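Local structure of putative phosphosugar isomerases (Salmonella typhimurium LT2, 3FKJ) at residues 32-37 against 116-121; 60-65 against 69-74; 107-112 against 128-133; 162-167 against 171-176. The protein probably binds carbohydrate derivatives through its sugar isomerase (SIS) fold and may act as a phosphosugar isomerase. All coordinates share one frame; numbering follows the deposited sequence.

The four contacts illustrate how an alpha-beta-alpha domain is assembled by layering helices on a parallel sheet. Interactions 1 and 3 meet at strand 118-123, which belongs to interaction 1: helix 22-35 covers one face, and helix 103-115 of interaction 3 packs on the other. Their centres are about 14 Å apart, and the OG1 of Thr119 reaches the carbonyl O of Tyr133 at 2.7 Å. Interaction 2 sits on strand 70-75, at the far edge of this chain's sheet, its centre about 17 Å from that of interaction 1. Interaction 4 is about 12 Å from interaction 2, centre to centre, and packs directly against it: CE2 of Phe61 meets CD2 of Leu167 at 3.4 Å. Helix 155-170 thus connects interactions 1, 2 and 4 on one side of the sheet.

Interaction 1: 32-37 against 116-121; sequences SDILGK and GAATIG
In the three-layered alpha-beta-alpha architecture of the SIS domain, Ile34 of helix 22-35 lies on Ala118 and Ile120 of strand 118-123, one of the inner strands of the parallel sheet. The contact is wholly apolar and buried, and no hydrogen bond joins its two sides. The side chain of Ile34 is aimed at the strand and divides its work between two branches. Its shorter branch, CG2, stands over the methyl of Ala118, with 4.3 Å between CG2 and CB. Its longer branch starts beside the backbone N (chi1 -66°) and runs on extended, carrying CD1 past Ala118 to the next residue on the same face of the sheet. There the two isoleucines cross obliquely. Ile120 leaves its backbone at a slant, but with CG1 beside the backbone N (chi1 -56°) and the branch extended beyond it, its CD1 reaches toward the helix. Thr119, the residue between, faces the other way, and its OG1 is hydrogen-bonded to the backbone N of Asp135. Val92 of the adjoining strand touches both isoleucines. At the C-terminal end of the helix, next to strand 136-139, NZ of Lys37 forms a salt bridge with OD2 of Asp33 at 3.2 Å, and that oxygen is also bonded by the hydroxyl of Tyr136. At the heart of the contact, CD1 of Ile34 lies 3.9 Å from CD1 of Ile120 and 4.1 Å from its CG1.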
loop_
_atom_site.group_PDB
_atom_site.type_symbol
_atom_site.label_atom_id
_atom_site.label_comp_id
_atom_site.label_asym_id
_atom_site.label_seq_id
_atom_site.Cartn_x
_atom_site.Cartn_y
_atom_site.Cartn_z
ATOM N N SER A 32 -17.703 11.355 -19.529
ATOM C CA SER A 32 -18.746 12.336 -19.914
ATOM C C SER A 32 -20.140 11.852 -19.532
ATOM O O SER A 32 -20.928 12.615 -18.946
ATOM C CB SER A 32 -18.764 12.638 -21.419
ATOM O OG SER A 32 -17.460 12.772 -21.943
ATOM N N ASP A 33 -20.440 10.596 -19.869
ATOM C CA ASP A 33 -21.733 10.019 -19.528
ATOM C C ASP A 33 -21.996 10.079 -18.030
ATOM O O ASP A 33 -23.048 10.515 -17.587
ATOM C CB ASP A 33 -21.846 8.580 -20.014
ATOM C CG ASP A 33 -23.296 8.142 -20.191
ATOM O OD1 ASP A 33 -23.897 8.486 -21.233
ATOM O OD2 ASP A 33 -23.837 7.465 -19.292
ATOM N N ILE A 34 -21.017 9.667 -17.242
ATOM C CA ILE A 34 -21.154 9.706 -15.797
ATOM C C ILE A 34 -21.365 11.139 -15.294
ATOM O O ILE A 34 -22.235 11.385 -14.458
ATOM C CB ILE A 34 -19.938 9.093 -15.112
ATOM C CG1 ILE A 34 -19.850 7.586 -15.420
ATOM C CG2 ILE A 34 -19.986 9.393 -13.610
ATOM C CD1 ILE A 34 -18.400 6.994 -15.271
ATOM N N LEU A 35 -20.567 12.078 -15.787
ATOM C CA LEU A 35 -20.714 13.491 -15.349
ATOM C C LEU A 35 -22.065 14.119 -15.704
ATOM O O LEU A 35 -22.516 15.045 -15.032
ATOM C CB LEU A 35 -19.560 14.360 -15.866
ATOM C CG LEU A 35 -18.259 14.118 -15.080
ATOM C CD1 LEU A 35 -17.059 14.632 -15.833
ATOM C CD2 LEU A 35 -18.346 14.728 -13.684
ATOM N N GLY A 36 -22.704 13.618 -16.757
ATOM C CA GLY A 36 -24.047 14.080 -17.118
ATOM C C GLY A 36 -25.107 13.654 -16.112
ATOM O O GLY A 36 -26.205 14.217 -16.097
ATOM N N LYS A 37 -24.760 12.689 -15.253
ATOM C CA LYS A 37 -25.701 12.061 -14.322
ATOM C C LYS A 37 -25.353 12.229 -12.828
ATOM O O LYS A 37 -26.203 11.982 -11.974
ATOM C CB LYS A 37 -25.772 10.573 -14.645
ATOM C CG LYS A 37 -26.294 10.280 -16.030
ATOM C CD LYS A 37 -26.091 8.837 -16.379
ATOM C CE LYS A 37 -26.878 8.436 -17.625
ATOM N NZ LYS A 37 -26.682 6.961 -17.909
ATOM N N GLY A 116 -25.058 3.496 -4.606
ATOM C CA GLY A 116 -25.379 4.582 -5.537
ATOM C C GLY A 116 -24.201 5.070 -6.371
ATOM O O GLY A 116 -24.340 6.013 -7.137
ATOM N N ALA A 117 -23.046 4.424 -6.230
ATOM C CA ALA A 117 -21.840 4.777 -6.995
ATOM C C ALA A 117 -21.985 4.327 -8.446
ATOM O O ALA A 117 -22.665 3.317 -8.721
ATOM C CB ALA A 117 -20.606 4.140 -6.370
ATOM N N ALA A 118 -21.395 5.088 -9.372
ATOM C CA ALA A 118 -21.166 4.581 -10.721
ATOM C C ALA A 118 -20.058 3.549 -10.674
ATOM O O ALA A 118 -19.041 3.738 -9.967
ATOM C CB ALA A 118 -20.825 5.684 -11.694
ATOM N N THR A 119 -20.246 2.467 -11.428
ATOM C CA THR A 119 -19.256 1.407 -11.512
ATOM C C THR A 119 -18.697 1.301 -12.950
ATOM O O THR A 119 -19.443 1.328 -13.892
ATOM C CB THR A 119 -19.847 0.046 -11.053
ATOM O OG1 THR A 119 -21.054 -0.216 -11.777
ATOM C CG2 THR A 119 -20.145 0.050 -9.582
ATOM N N ILE A 120 -17.368 1.241 -13.085
ATOM C CA ILE A 120 -16.710 0.967 -14.376
ATOM C C ILE A 120 -15.975 -0.361 -14.204
ATOM O O ILE A 120 -15.108 -0.501 -13.317
ATOM C CB ILE A 120 -15.687 2.066 -14.790
ATOM C CG1 ILE A 120 -16.331 3.471 -14.847
ATOM C CG2 ILE A 120 -15.027 1.718 -16.130
ATOM C CD1 ILE A 120 -15.326 4.603 -15.051
ATOM N N GLY A 121 -16.321 -1.328 -15.042
ATOM C CA GLY A 121 -15.723 -2.657 -14.991
ATOM C C GLY A 121 -14.778 -2.891 -16.146
ATOM O O GLY A 121 -15.194 -2.799 -17.314
#

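Interaction 2: 60-65 against 69-74; sequences YFLDCE and LAVGYI
Leu62, on helix 56-65, illustrates how one leucine can span two alternate residues of a strand, here Leu69 and Val71 around the start of strand 70-75. Its CB is already in contact, 3.8 Å from CG2 of Val71. CG then stands beside the backbone N (chi1 -64°), which brings both methyls down on the strand. CD1 wedges between the two partners, 3.8 Å from CD2 of Leu69 and 4.0 Å from CG2 of Val71. CD2 touches Leu69 as well, meeting the same CD2 methyl at 4.0 Å. A single methyl of Leu69 therefore faces the fork of Leu62, while Val71 lies across its stem at about a right angle. Asp63 meets the other side of Val71: its OD1 lies 3.8 Å from CB and 4.1 Å from CG1 of Val71, a van der Waals contact between a carboxylate oxygen and a hydrocarbon surface. The charge itself is met elsewhere, by a salt bridge from OD2 to Lys59, one turn back on the helix. Ala70 points to the opposite side of the strand from Leu69 and Val71, and there it packs on Ala70 of the second subunit, while Arg42 of that subunit bonds to the carbonyl O of Leu69. Within the chain, the contact closes a beta-alpha-beta unit: strand 42-47, helix 56-65 and strand 70-75 follow in order, the two strands run side by side in parallel, and helix 155-170 flanks the helix through Ala163 on Leu62.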
loop_
_atom_site.group_PDB
_atom_site.type_symbol
_atom_site.label_atom_id
_atom_site.label_comp_id
_atom_site.label_asym_id
_atom_site.label_seq_id
_atom_site.Cartn_x
_atom_site.Cartn_y
_atom_site.Cartn_z
ATOM N N TYR A 60 -1.695 6.964 -8.979
ATOM C CA TYR A 60 -0.547 7.859 -8.816
ATOM C C TYR A 60 -0.752 9.209 -9.535
ATOM O O TYR A 60 -0.466 10.282 -8.971
ATOM C CB TYR A 60 0.774 7.144 -9.232
ATOM C CG TYR A 60 2.015 8.006 -9.081
ATOM C CD1 TYR A 60 2.514 8.320 -7.821
ATOM C CD2 TYR A 60 2.662 8.544 -10.181
ATOM C CE1 TYR A 60 3.618 9.132 -7.654
ATOM C CE2 TYR A 60 3.800 9.395 -10.015
ATOM C CZ TYR A 60 4.274 9.647 -8.753
ATOM O OH TYR A 60 5.380 10.455 -8.567
ATOM N N PHE A 61 -1.261 9.163 -10.762
ATOM C CA PHE A 61 -1.551 10.381 -11.517
ATOM C C PHE A 61 -2.513 11.316 -10.774
ATOM O O PHE A 61 -2.280 12.539 -10.651
ATOM C CB PHE A 61 -2.118 10.017 -12.911
ATOM C CG PHE A 61 -2.503 11.204 -13.757
ATOM C CD1 PHE A 61 -1.549 11.891 -14.488
ATOM C CD2 PHE A 61 -3.827 11.609 -13.846
ATOM C CE1 PHE A 61 -1.898 12.983 -15.284
ATOM C CE2 PHE A 61 -4.206 12.700 -14.654
ATOM C CZ PHE A 61 -3.235 13.391 -15.374
ATOM N N LEU A 62 -3.586 10.745 -10.249
ATOM C CA LEU A 62 -4.583 11.545 -9.555
ATOM C C LEU A 62 -4.036 12.039 -8.241
ATOM O O LEU A 62 -4.251 13.177 -7.892
ATOM C CB LEU A 62 -5.888 10.766 -9.353
ATOM C CG LEU A 62 -6.633 10.364 -10.639
ATOM C CD1 LEU A 62 -7.796 9.358 -10.268
ATOM C CD2 LEU A 62 -7.193 11.606 -11.368
ATOM N N ASP A 63 -3.338 11.198 -7.498
ATOM C CA ASP A 63 -2.749 11.636 -6.235
ATOM C C ASP A 63 -1.818 12.823 -6.458
ATOM O O ASP A 63 -1.753 13.711 -5.634
ATOM C CB ASP A 63 -1.959 10.513 -5.560
ATOM C CG ASP A 63 -2.847 9.452 -4.980
ATOM O OD1 ASP A 63 -4.080 9.644 -4.865
ATOM O OD2 ASP A 63 -2.292 8.415 -4.609
ATOM N N CYS A 64 -1.102 12.817 -7.574
ATOM C CA CYS A 64 -0.230 13.922 -7.927
ATOM C C CYS A 64 -0.953 15.153 -8.454
ATOM O O CYS A 64 -0.584 16.254 -8.119
ATOM C CB CYS A 64 0.760 13.469 -8.978
ATOM S SG CYS A 64 2.007 12.329 -8.363
ATOM N N GLU A 65 -1.957 14.950 -9.299
ATOM C CA GLU A 65 -2.499 16.000 -10.153
ATOM C C GLU A 65 -3.884 16.540 -9.756
ATOM O O GLU A 65 -4.119 17.716 -9.942
ATOM C CB GLU A 65 -2.563 15.513 -11.594
ATOM C CG GLU A 65 -1.221 15.234 -12.262
ATOM C CD GLU A 65 -0.354 16.478 -12.455
ATOM O OE1 GLU A 65 -0.834 17.639 -12.581
ATOM O OE2 GLU A 65 0.842 16.281 -12.481
ATOM N N LEU A 69 -10.382 15.732 -5.876
ATOM C CA LEU A 69 -10.771 14.342 -5.762
ATOM C C LEU A 69 -10.203 13.637 -4.556
ATOM O O LEU A 69 -9.033 13.816 -4.210
ATOM C CB LEU A 69 -10.254 13.634 -7.001
ATOM C CG LEU A 69 -11.048 12.554 -7.656
ATOM C CD1 LEU A 69 -12.308 13.196 -8.191
ATOM C CD2 LEU A 69 -10.188 11.963 -8.772
ATOM N N ALA A 70 -11.029 12.810 -3.928
ATOM C CA ALA A 70 -10.566 11.843 -2.946
ATOM C C ALA A 70 -10.441 10.514 -3.709
ATOM O O ALA A 70 -11.390 10.099 -4.382
ATOM C CB ALA A 70 -11.544 11.739 -1.803
ATOM N N VAL A 71 -9.245 9.893 -3.632
ATOM C CA VAL A 71 -8.906 8.697 -4.399
ATOM C C VAL A 71 -8.568 7.514 -3.479
ATOM O O VAL A 71 -7.663 7.616 -2.629
ATOM C CB VAL A 71 -7.762 8.983 -5.404
ATOM C CG1 VAL A 71 -7.401 7.734 -6.187
ATOM C CG2 VAL A 71 -8.203 10.110 -6.358
ATOM N N GLY A 72 -9.328 6.429 -3.638
ATOM C CA GLY A 72 -9.178 5.199 -2.884
ATOM C C GLY A 72 -8.624 4.088 -3.735
ATOM O O GLY A 72 -8.730 4.129 -4.964
ATOM N N TYR A 73 -8.045 3.086 -3.071
ATOM C CA TYR A 73 -7.325 1.993 -3.724
ATOM C C TYR A 73 -7.328 0.804 -2.806
ATOM O O TYR A 73 -6.653 0.788 -1.776
ATOM C CB TYR A 73 -5.923 2.479 -4.017
ATOM C CG TYR A 73 -4.942 1.503 -4.622
ATOM C CD1 TYR A 73 -4.812 1.386 -6.009
ATOM C CD2 TYR A 73 -4.064 0.798 -3.823
ATOM C CE1 TYR A 73 -3.881 0.544 -6.562
ATOM C CE2 TYR A 73 -3.141 -0.064 -4.374
ATOM C CZ TYR A 73 -3.045 -0.160 -5.744
ATOM O OH TYR A 73 -2.126 -0.987 -6.282
ATOM N N ILE A 74 -8.172 -0.169 -3.100
ATOM C CA ILE A 74 -8.533 -1.144 -2.072
ATOM C C ILE A 74 -8.801 -2.547 -2.647
ATOM O O ILE A 74 -9.379 -2.706 -3.709
ATOM C CB ILE A 74 -9.742 -0.623 -1.230
ATOM C CG1 ILE A 74 -10.101 -1.577 -0.080
ATOM C CG2 ILE A 74 -10.936 -0.439 -2.109
ATOM C CD1 ILE A 74 -9.070 -1.604 1.043
#

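Interaction 3: 107-112 against 128-133; sequences AAARVA and TPLCEY
Ala109 is the first residue of segment 107-112 to meet Leu130 and Tyr133 of segment 128-133, and its small side chain lets the two backbones come close. Its CB points straight across, 3.6 Å from CB of Tyr133 and 3.8 Å from CD1 of Leu130, whose end bends in to the helix. Arg110 follows, and its aliphatic stem does the work. CG lies opposite the backbone N (chi1 178°), which runs the chain up alongside the tyrosine, both side chains pointing the same way. CB sits almost exactly over the ring centre, 3.7 Å away and 3° off the normal, a textbook CH-pi contact. CG shifts out over CE1, also at 3.7 Å, and CD reaches the hydroxyl end of the ring, 3.9 Å from OH. The guanidinium then bends off at chi3, its plane 88° from that of the ring, so it makes no stack with Tyr133; its NH1 forms a salt bridge with Glu114. The opposite face of the ring is covered by CG of Glu132, so the tyrosine is sandwiched between two aliphatic stems. Further on, Ala112 turns to the sheet and touches Val93 and Thr119, as Ala108 touches Leu95. Helix 103-115, which links strands 91-97 and 118-123, thus rests on the sheet by its alanines, while the short, weakly bonded helical turn at about 129-132, which leads to strand 136-139, sits beside it.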
loop_
_atom_site.group_PDB
_atom_site.type_symbol
_atom_site.label_atom_id
_atom_site.label_comp_id
_atom_site.label_asym_id
_atom_site.label_seq_id
_atom_site.Cartn_x
_atom_site.Cartn_y
_atom_site.Cartn_z
ATOM N N ALA A 107 -18.771 -8.850 -5.981
ATOM C CA ALA A 107 -19.467 -8.361 -4.771
ATOM C C ALA A 107 -19.139 -6.914 -4.449
ATOM O O ALA A 107 -20.013 -6.166 -3.999
ATOM C CB ALA A 107 -19.155 -9.256 -3.546
ATOM N N ALA A 108 -17.889 -6.519 -4.690
ATOM C CA ALA A 108 -17.483 -5.098 -4.610
ATOM C C ALA A 108 -18.300 -4.177 -5.560
ATOM O O ALA A 108 -18.773 -3.102 -5.150
ATOM C CB ALA A 108 -16.010 -4.974 -4.891
ATOM N N ALA A 109 -18.448 -4.602 -6.819
ATOM C CA ALA A 109 -19.253 -3.902 -7.812
ATOM C C ALA A 109 -20.726 -3.843 -7.401
ATOM O O ALA A 109 -21.369 -2.826 -7.600
ATOM C CB ALA A 109 -19.096 -4.541 -9.165
ATOM N N ARG A 110 -21.233 -4.919 -6.804
ATOM C CA ARG A 110 -22.601 -5.005 -6.310
ATOM C C ARG A 110 -22.806 -4.033 -5.180
ATOM O O ARG A 110 -23.735 -3.255 -5.205
ATOM C CB ARG A 110 -22.929 -6.430 -5.834
ATOM C CG ARG A 110 -24.358 -6.595 -5.252
ATOM C CD ARG A 110 -24.614 -7.976 -4.635
ATOM N NE ARG A 110 -23.499 -8.458 -3.796
ATOM C CZ ARG A 110 -23.242 -8.064 -2.546
ATOM N NH1 ARG A 110 -23.997 -7.142 -1.931
ATOM N NH2 ARG A 110 -22.192 -8.585 -1.910
ATOM N N VAL A 111 -21.915 -4.053 -4.200
ATOM C CA VAL A 111 -21.996 -3.119 -3.066
ATOM C C VAL A 111 -21.914 -1.659 -3.544
ATOM O O VAL A 111 -22.684 -0.820 -3.069
ATOM C CB VAL A 111 -20.899 -3.414 -2.012
ATOM C CG1 VAL A 111 -20.766 -2.251 -1.007
ATOM C CG2 VAL A 111 -21.164 -4.750 -1.319
ATOM N N ALA A 112 -20.994 -1.369 -4.478
ATOM C CA ALA A 112 -20.811 -0.013 -4.994
ATOM C C ALA A 112 -22.121 0.490 -5.605
ATOM O O ALA A 112 -22.573 1.591 -5.284
ATOM C CB ALA A 112 -19.688 0.033 -6.038
ATOM N N THR A 128 -18.976 -11.745 -18.519
ATOM C CA THR A 128 -18.518 -12.393 -17.308
ATOM C C THR A 128 -19.187 -11.708 -16.112
ATOM O O THR A 128 -19.735 -10.606 -16.254
ATOM C CB THR A 128 -17.001 -12.399 -17.291
ATOM O OG1 THR A 128 -16.489 -11.081 -17.567
ATOM C CG2 THR A 128 -16.513 -13.402 -18.375
ATOM N N PRO A 129 -19.253 -12.391 -14.956
ATOM C CA PRO A 129 -20.083 -11.909 -13.831
ATOM C C PRO A 129 -19.877 -10.446 -13.378
ATOM O O PRO A 129 -20.820 -9.818 -12.882
ATOM C CB PRO A 129 -19.718 -12.875 -12.688
ATOM C CG PRO A 129 -19.325 -14.097 -13.360
ATOM C CD PRO A 129 -18.627 -13.680 -14.632
ATOM N N LEU A 130 -18.664 -9.924 -13.528
ATOM C CA LEU A 130 -18.404 -8.531 -13.158
ATOM C C LEU A 130 -19.331 -7.588 -13.934
ATOM O O LEU A 130 -19.828 -6.616 -13.386
ATOM C CB LEU A 130 -16.925 -8.166 -13.380
ATOM C CG LEU A 130 -16.501 -6.728 -13.058
ATOM C CD1 LEU A 130 -16.943 -6.399 -11.642
ATOM C CD2 LEU A 130 -14.980 -6.569 -13.229
ATOM N N CYS A 131 -19.557 -7.900 -15.206
ATOM C CA CYS A 131 -20.435 -7.116 -16.067
ATOM C C CYS A 131 -21.828 -6.862 -15.495
ATOM O O CYS A 131 -22.391 -5.805 -15.695
ATOM C CB CYS A 131 -20.576 -7.791 -17.444
ATOM S SG CYS A 131 -18.956 -8.027 -18.242
ATOM N N GLU A 132 -22.398 -7.825 -14.794
ATOM C CA GLU A 132 -23.744 -7.641 -14.246
ATOM C C GLU A 132 -23.872 -6.333 -13.440
ATOM O O GLU A 132 -24.884 -5.621 -13.530
ATOM C CB GLU A 132 -24.128 -8.842 -13.378
ATOM C CG GLU A 132 -25.589 -8.860 -12.982
ATOM C CD GLU A 132 -25.972 -10.078 -12.160
ATOM O OE1 GLU A 132 -25.539 -11.201 -12.499
ATOM O OE2 GLU A 132 -26.726 -9.903 -11.178
ATOM N N TYR A 133 -22.841 -6.023 -12.659
ATOM C CA TYR A 133 -22.850 -4.870 -11.768
ATOM C C TYR A 133 -21.973 -3.723 -12.260
ATOM O O TYR A 133 -21.635 -2.831 -11.484
ATOM C CB TYR A 133 -22.381 -5.313 -10.391
ATOM C CG TYR A 133 -23.266 -6.368 -9.790
ATOM C CD1 TYR A 133 -24.564 -6.062 -9.384
ATOM C CD2 TYR A 133 -22.824 -7.678 -9.648
ATOM C CE1 TYR A 133 -25.382 -7.027 -8.821
ATOM C CE2 TYR A 133 -23.637 -8.647 -9.102
ATOM C CZ TYR A 133 -24.907 -8.317 -8.683
ATOM O OH TYR A 133 -25.693 -9.278 -8.121
#

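Interaction 4: 162-167 against 171-176; sequences LALEIL and EGYAQY
The carbonyl O of Leu167 holds the exit of the helix in two grips: N of Glu171 donates a nearly straight bond of 2.8 Å (N-H...O 162°), and N of Gly172, whose phi is positive, adds a weak one at 3.1 Å. The chain then doubles back, and a type I turn from Tyr173 to Tyr176 brings two rings against the helix. CD2 of Leu167 meets the Tyr173 ring at CD1, 3.5 Å away, approaching obliquely. One turn earlier, the CD1 methyl of Leu164 fits between the tyrosines, 3.7 Å from CD2 of Tyr173 and 3.7 Å from CD1 of Tyr176. The N of Gln175 lies over the centre of the Tyr173 ring, 3.8 Å above its plane. Glu165, bent at chi2 (-63°), presents its carboxylate at the edge of the Tyr176 ring, the two planes 89° apart. The hydroxyl of Tyr176 is placed as a donor to OE2 of Glu165, but the modelled OH-to-OE2 distance of 2.4 Å is too short to be taken at face value. That hydroxyl is also bonded to His24, and OE1 of Glu165 to Gln169. The carboxylate of Glu171 receives the backbone N atoms of Ser67 and Lys68. This reversal connects helix 155-170 to helix 176-184, with helix 22-35 beside Glu165 and helix 56-65 beside Leu167, where Phe61 meets Tyr173 edge-to-face.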
loop_
_atom_site.group_PDB
_atom_site.type_symbol
_atom_site.label_atom_id
_atom_site.label_comp_id
_atom_site.label_asym_id
_atom_site.label_seq_id
_atom_site.Cartn_x
_atom_site.Cartn_y
_atom_site.Cartn_z
ATOM N N LEU A 162 -8.471 6.521 -17.899
ATOM C CA LEU A 162 -9.640 6.877 -17.075
ATOM C C LEU A 162 -9.286 7.982 -16.093
ATOM O O LEU A 162 -10.021 8.959 -15.955
ATOM C CB LEU A 162 -10.147 5.647 -16.316
ATOM C CG LEU A 162 -10.836 4.621 -17.202
ATOM C CD1 LEU A 162 -10.967 3.220 -16.491
ATOM C CD2 LEU A 162 -12.147 5.189 -17.604
ATOM N N ALA A 163 -8.138 7.860 -15.445
ATOM C CA ALA A 163 -7.604 8.931 -14.589
ATOM C C ALA A 163 -7.494 10.284 -15.317
ATOM O O ALA A 163 -7.948 11.316 -14.774
ATOM C CB ALA A 163 -6.247 8.561 -14.006
ATOM N N LEU A 164 -6.833 10.267 -16.492
ATOM C CA LEU A 164 -6.689 11.456 -17.333
ATOM C C LEU A 164 -8.045 12.136 -17.567
ATOM O O LEU A 164 -8.176 13.349 -17.403
ATOM C CB LEU A 164 -6.091 11.087 -18.701
ATOM C CG LEU A 164 -6.057 12.169 -19.786
ATOM C CD1 LEU A 164 -5.027 13.218 -19.392
ATOM C CD2 LEU A 164 -5.785 11.542 -21.196
ATOM N N GLU A 165 -9.032 11.334 -17.955
ATOM C CA GLU A 165 -10.376 11.834 -18.250
ATOM C C GLU A 165 -11.157 12.324 -17.051
ATOM O O GLU A 165 -11.840 13.346 -17.139
ATOM C CB GLU A 165 -11.177 10.778 -19.023
ATOM C CG GLU A 165 -10.656 10.562 -20.432
ATOM C CD GLU A 165 -10.779 11.806 -21.310
ATOM O OE1 GLU A 165 -11.706 12.639 -21.116
ATOM O OE2 GLU A 165 -9.941 11.939 -22.216
ATOM N N ILE A 166 -11.017 11.644 -15.916
ATOM C CA ILE A 166 -11.639 12.123 -14.677
ATOM C C ILE A 166 -11.106 13.507 -14.318
ATOM O O ILE A 166 -11.869 14.389 -14.004
ATOM C CB ILE A 166 -11.520 11.125 -13.517
ATOM C CG1 ILE A 166 -12.333 9.857 -13.839
ATOM C CG2 ILE A 166 -12.010 11.785 -12.195
ATOM C CD1 ILE A 166 -11.950 8.628 -12.995
ATOM N N LEU A 167 -9.796 13.689 -14.410
ATOM C CA LEU A 167 -9.166 14.918 -14.047
ATOM C C LEU A 167 -9.520 15.979 -15.037
ATOM O O LEU A 167 -9.915 17.070 -14.650
ATOM C CB LEU A 167 -7.620 14.767 -13.986
ATOM C CG LEU A 167 -6.802 16.051 -13.697
ATOM C CD1 LEU A 167 -6.933 16.554 -12.284
ATOM C CD2 LEU A 167 -5.323 15.866 -14.093
ATOM N N GLU A 171 -11.527 18.966 -13.420
ATOM C CA GLU A 171 -10.672 20.068 -12.990
ATOM C C GLU A 171 -9.941 20.745 -14.142
ATOM O O GLU A 171 -9.371 21.815 -13.983
ATOM C CB GLU A 171 -9.643 19.566 -11.963
ATOM C CG GLU A 171 -10.248 19.011 -10.706
ATOM C CD GLU A 171 -9.224 18.509 -9.675
ATOM O OE1 GLU A 171 -9.585 17.582 -8.902
ATOM O OE2 GLU A 171 -8.095 19.055 -9.584
ATOM N N GLY A 172 -9.935 20.106 -15.289
ATOM C CA GLY A 172 -9.075 20.496 -16.392
ATOM C C GLY A 172 -7.656 19.988 -16.182
ATOM O O GLY A 172 -7.222 19.742 -15.065
ATOM N N TYR A 173 -6.928 19.833 -17.280
ATOM C CA TYR A 173 -5.563 19.392 -17.211
ATOM C C TYR A 173 -4.812 19.980 -18.363
ATOM O O TYR A 173 -5.069 19.622 -19.505
ATOM C CB TYR A 173 -5.493 17.864 -17.272
ATOM C CG TYR A 173 -4.095 17.319 -17.201
ATOM C CD1 TYR A 173 -3.214 17.720 -16.168
ATOM C CD2 TYR A 173 -3.649 16.387 -18.124
ATOM C CE1 TYR A 173 -1.911 17.196 -16.077
ATOM C CE2 TYR A 173 -2.353 15.851 -18.047
ATOM C CZ TYR A 173 -1.490 16.259 -17.009
ATOM O OH TYR A 173 -0.224 15.748 -16.925
ATOM N N ALA A 174 -3.888 20.882 -18.041
ATOM C CA ALA A 174 -3.127 21.642 -19.051
ATOM C C ALA A 174 -2.329 20.751 -19.960
ATOM O O ALA A 174 -2.191 21.064 -21.117
ATOM C CB ALA A 174 -2.197 22.657 -18.387
ATOM N N GLN A 175 -1.807 19.636 -19.449
ATOM C CA GLN A 175 -1.052 18.688 -20.274
ATOM C C GLN A 175 -1.847 17.567 -20.936
ATOM O O GLN A 175 -1.269 16.568 -21.405
ATOM C CB GLN A 175 0.101 18.085 -19.457
ATOM C CG GLN A 175 1.282 19.033 -19.328
ATOM C CD GLN A 175 1.028 20.100 -18.314
ATOM O OE1 GLN A 175 0.644 19.804 -17.196
ATOM N NE2 GLN A 175 1.265 21.359 -18.690
ATOM N N TYR A 176 -3.162 17.711 -21.022
ATOM C CA TYR A 176 -3.999 16.676 -21.680
ATOM C C TYR A 176 -3.484 16.221 -23.042
ATOM O O TYR A 176 -3.332 15.010 -23.311
ATOM C CB TYR A 176 -5.426 17.201 -21.829
ATOM C CG TYR A 176 -6.447 16.235 -22.387
ATOM C CD1 TYR A 176 -7.171 15.410 -21.549
ATOM C CD2 TYR A 176 -6.712 16.172 -23.760
ATOM C CE1 TYR A 176 -8.128 14.539 -22.054
ATOM C CE2 TYR A 176 -7.683 15.299 -24.267
ATOM C CZ TYR A 176 -8.386 14.504 -23.389
ATOM O OH TYR A 176 -9.309 13.630 -23.842
#